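Local coordinates for protein UV damage endonuclease (Sulfolobus acidocaldarius, PDB 3TC3) that probably acts as a manganese-binding endonuclease of the UvdE family, nicking DNA at ultraviolet lesions to start their excision repair, at residues K71-F76 / K298-L303. Numbering follows the deposited sequence.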
ATOM      1  N   LYS A  71       2.622 -13.758  15.346  1.00 19.46           N
ATOM      2  CA  LYS A  71       2.552 -14.038  16.824  1.00 20.21           C
ATOM      3  C   LYS A  71       1.780 -12.930  17.542  1.00 20.51           C
ATOM      4  O   LYS A  71       1.071 -13.172  18.549  1.00 21.96           O
ATOM      5  CB  LYS A  71       3.947 -14.120  17.366  1.00 20.88           C
ATOM      6  CG  LYS A  71       4.647 -15.412  16.943  1.00 22.21           C
ATOM      7  CD  LYS A  71       5.992 -15.514  17.627  1.00 22.56           C
ATOM      8  CE  LYS A  71       6.893 -16.509  16.943  1.00 25.88           C
ATOM      9  NZ  LYS A  71       7.654 -17.324  17.942  1.00 30.89           N
ATOM     10  N   HIS A  72       1.870 -11.668  17.021  1.00 17.87           N
ATOM     11  CA  HIS A  72       1.127 -10.525  17.599  1.00 18.06           C
ATOM     12  C   HIS A  72      -0.239 -10.258  16.946  1.00 17.27           C
ATOM     13  O   HIS A  72      -0.859  -9.257  17.196  1.00 17.11           O
ATOM     14  CB  HIS A  72       2.034  -9.291  17.507  1.00 18.66           C
ATOM     15  CG  HIS A  72       3.219  -9.409  18.428  1.00 20.02           C
ATOM     16  ND1 HIS A  72       4.341 -10.084  18.097  1.00 21.80           N
ATOM     17  CD2 HIS A  72       3.403  -8.982  19.744  1.00 22.73           C
ATOM     18  CE1 HIS A  72       5.222 -10.061  19.118  1.00 23.29           C
ATOM     19  NE2 HIS A  72       4.655  -9.426  20.138  1.00 23.59           N
ATOM     20  N   GLU A  73      -0.731 -11.197  16.154  1.00 15.97           N
ATOM     21  CA  GLU A  73      -2.105 -11.174  15.604  1.00 16.31           C
ATOM     22  C   GLU A  73      -2.301 -10.010  14.594  1.00 15.03           C
ATOM     23  O   GLU A  73      -3.387  -9.428  14.513  1.00 15.76           O
ATOM     24  CB  GLU A  73      -3.175 -11.188  16.714  1.00 17.61           C
ATOM     25  CG  GLU A  73      -2.874 -12.371  17.735  1.00 19.37           C
ATOM     26  CD  GLU A  73      -3.916 -12.357  18.837  1.00 22.03           C
ATOM     27  OE1 GLU A  73      -5.016 -12.860  18.585  1.00 25.07           O
ATOM     28  OE2 GLU A  73      -3.629 -11.814  19.908  1.00 24.51           O
ATOM     29  N   ILE A  74      -1.242  -9.730  13.866  1.00 14.42           N
ATOM     30  CA  ILE A  74      -1.216  -8.645  12.839  1.00 13.24           C
ATOM     31  C   ILE A  74      -1.095  -9.342  11.465  1.00 13.82           C
ATOM     32  O   ILE A  74      -0.054  -9.905  11.131  1.00 13.66           O
ATOM     33  CB  ILE A  74      -0.006  -7.736  13.082  1.00 13.00           C
ATOM     34  CG1 ILE A  74      -0.267  -6.929  14.379  1.00 13.87           C
ATOM     35  CG2 ILE A  74       0.105  -6.697  11.945  1.00 12.83           C
ATOM     36  CD1 ILE A  74       1.011  -6.322  14.933  1.00 13.64           C
ATOM     37  N   LEU A  75      -2.208  -9.443  10.738  1.00 13.74           N
ATOM     38  CA  LEU A  75      -2.307 -10.361   9.572  1.00 14.13           C
ATOM     39  C   LEU A  75      -2.363  -9.605   8.238  1.00 13.17           C
ATOM     40  O   LEU A  75      -2.618 -10.184   7.201  1.00 14.72           O
ATOM     41  CB  LEU A  75      -3.499 -11.319   9.691  1.00 16.59           C
ATOM     42  CG  LEU A  75      -3.459 -12.349  10.850  1.00 18.48           C
ATOM     43  CD1 LEU A  75      -4.535 -13.328  10.666  1.00 23.03           C
ATOM     44  CD2 LEU A  75      -2.148 -12.934  10.997  1.00 20.46           C
ATOM     45  N   PHE A  76      -2.002  -8.314   8.284  1.00 12.87           N
ATOM     46  CA  PHE A  76      -1.939  -7.476   7.034  1.00 10.99           C
ATOM     47  C   PHE A  76      -0.571  -6.735   7.135  1.00 10.24           C
ATOM     48  O   PHE A  76      -0.103  -6.348   8.215  1.00 11.15           O
ATOM     49  CB  PHE A  76      -3.183  -6.497   7.122  1.00 10.52           C
ATOM     50  CG  PHE A  76      -3.424  -5.595   5.904  1.00 10.60           C
ATOM     51  CD1 PHE A  76      -2.835  -5.833   4.620  1.00  9.93           C
ATOM     52  CD2 PHE A  76      -4.369  -4.544   6.084  1.00  9.72           C
ATOM     53  CE1 PHE A  76      -3.195  -4.966   3.555  1.00  9.59           C
ATOM     54  CE2 PHE A  76      -4.711  -3.652   5.041  1.00 10.12           C
ATOM     55  CZ  PHE A  76      -4.115  -3.893   3.728  1.00  9.22           C
ATOM     56  N   LYS A 298      -1.867  -1.511  19.570  1.00 15.01           N
ATOM     57  CA  LYS A 298      -3.003  -0.854  20.247  1.00 16.41           C
ATOM     58  C   LYS A 298      -4.247  -1.297  19.472  1.00 14.80           C
ATOM     59  O   LYS A 298      -5.292  -1.645  20.081  1.00 15.73           O
ATOM     60  CB  LYS A 298      -2.835   0.659  20.159  1.00 18.06           C
ATOM     61  CG  LYS A 298      -1.657   1.396  20.928  1.00 23.41           C
ATOM     62  CD  LYS A 298      -1.683   2.958  20.461  1.00 24.63           C
ATOM     63  CE  LYS A 298      -0.914   3.909  21.319  1.00 30.59           C
ATOM     64  NZ  LYS A 298      -1.395   5.257  20.823  1.00 24.61           N
ATOM     65  N   ALA A 299      -4.185  -1.341  18.112  1.00 13.07           N
ATOM     66  CA  ALA A 299      -5.403  -1.698  17.408  1.00 13.20           C
ATOM     67  C   ALA A 299      -5.839  -3.176  17.610  1.00 13.03           C
ATOM     68  O   ALA A 299      -7.034  -3.452  17.690  1.00 13.74           O
ATOM     69  CB  ALA A 299      -5.196  -1.385  15.887  1.00 13.17           C
ATOM     70  N   VAL A 300      -4.854  -4.102  17.695  1.00 13.29           N
ATOM     71  CA  VAL A 300      -5.180  -5.513  17.923  1.00 15.64           C
ATOM     72  C   VAL A 300      -5.909  -5.607  19.299  1.00 16.86           C
ATOM     73  O   VAL A 300      -6.929  -6.319  19.371  1.00 18.03           O
ATOM     74  CB  VAL A 300      -3.862  -6.299  17.936  1.00 16.21           C
ATOM     75  CG1 VAL A 300      -4.076  -7.696  18.559  1.00 18.43           C
ATOM     76  CG2 VAL A 300      -3.394  -6.533  16.569  1.00 16.90           C
ATOM     77  N   LYS A 301      -5.396  -4.883  20.259  1.00 16.97           N
ATOM     78  CA  LYS A 301      -5.986  -4.896  21.641  1.00 19.89           C
ATOM     79  C   LYS A 301      -7.443  -4.420  21.595  1.00 19.31           C
ATOM     80  O   LYS A 301      -8.307  -5.127  22.129  1.00 20.70           O
ATOM     81  CB  LYS A 301      -5.147  -4.055  22.579  1.00 22.22           C
ATOM     82  CG  LYS A 301      -5.577  -4.118  24.051  1.00 30.05           C
ATOM     83  CD  LYS A 301      -5.013  -2.901  24.812  1.00 32.38           C
ATOM     84  CE  LYS A 301      -6.081  -1.776  24.757  1.00 38.70           C
ATOM     85  NZ  LYS A 301      -5.663  -0.376  25.179  1.00 40.65           N
ATOM     86  N   VAL A 302      -7.745  -3.337  20.843  1.00 16.07           N
ATOM     87  CA  VAL A 302      -9.122  -2.825  20.711  1.00 17.44           C
ATOM     88  C   VAL A 302      -9.978  -3.857  19.993  1.00 19.12           C
ATOM     89  O   VAL A 302     -11.102  -4.160  20.404  1.00 19.80           O
ATOM     90  CB  VAL A 302      -9.128  -1.431  20.011  1.00 17.05           C
ATOM     91  CG1 VAL A 302     -10.514  -1.004  19.646  1.00 17.28           C
ATOM     92  CG2 VAL A 302      -8.427  -0.379  20.871  1.00 18.09           C
ATOM     93  N   LEU A 303      -9.480  -4.395  18.881  1.00 17.40           N
ATOM     94  CA  LEU A 303     -10.314  -5.288  18.073  1.00 19.13           C
ATOM     95  C   LEU A 303     -10.649  -6.575  18.818  1.00 20.73           C
ATOM     96  O   LEU A 303     -11.734  -7.104  18.609  1.00 22.20           O
ATOM     97  CB  LEU A 303      -9.703  -5.641  16.695  1.00 18.00           C
ATOM     98  CG  LEU A 303      -9.593  -4.398  15.822  1.00 19.02           C
ATOM     99  CD1 LEU A 303      -8.819  -4.697  14.592  1.00 21.43           C
ATOM    100  CD2 LEU A 303     -10.933  -3.915  15.395  1.00 20.30           C
TER
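E73 faces V300 where the turn that ends helix 48-71 passes beside helix 293-305, their CA atoms 6.8 Å apart, the nearest pair between 71-76 and 298-303. The turn is a Schellman motif: E73, with a positive phi of 67°, is its C-prime residue, the backbone N of E73 and of I74 bond back to carbonyls of the last turn of helix 48-71, and the chain then swings off toward strand 76-78. V300 fills the angle of this turn, supplying every contact from 298-303. With CG1 anti to the backbone N (chi1 164°), CG2 lies beside that N and rests against E73 O at 3.6 Å. H72 O is met by both methyls, V300 CG1 and CG2 each at 3.8 Å. CG2 also meets I74 CG1 at 3.8 Å, the two side chains crossing at about a right angle. CG1 lies 4.1 Å from E73 CB, so the glutamate contributes its aliphatic base here while its carboxylate reaches K304 in a salt bridge one turn further along the helix. H72 gives only its carbonyl; its ring stacks on W68 and its ND1 bonds to W68 O. Were V300 replaced by an alanine, both methyls would go, and I74 CG1, E73 CB and the two carbonyls would probably lose their packing partners, opening a gap between turn and helix. I74 also touches Y26 of strand 22-27; the contact thus joins the C-terminal helix to the loop entering strand 76-78, outside the TIM barrel and away from the manganese site. Between the segments the join is purely van der Waals, which implies a fit set by shape, with polar bonding at its margins.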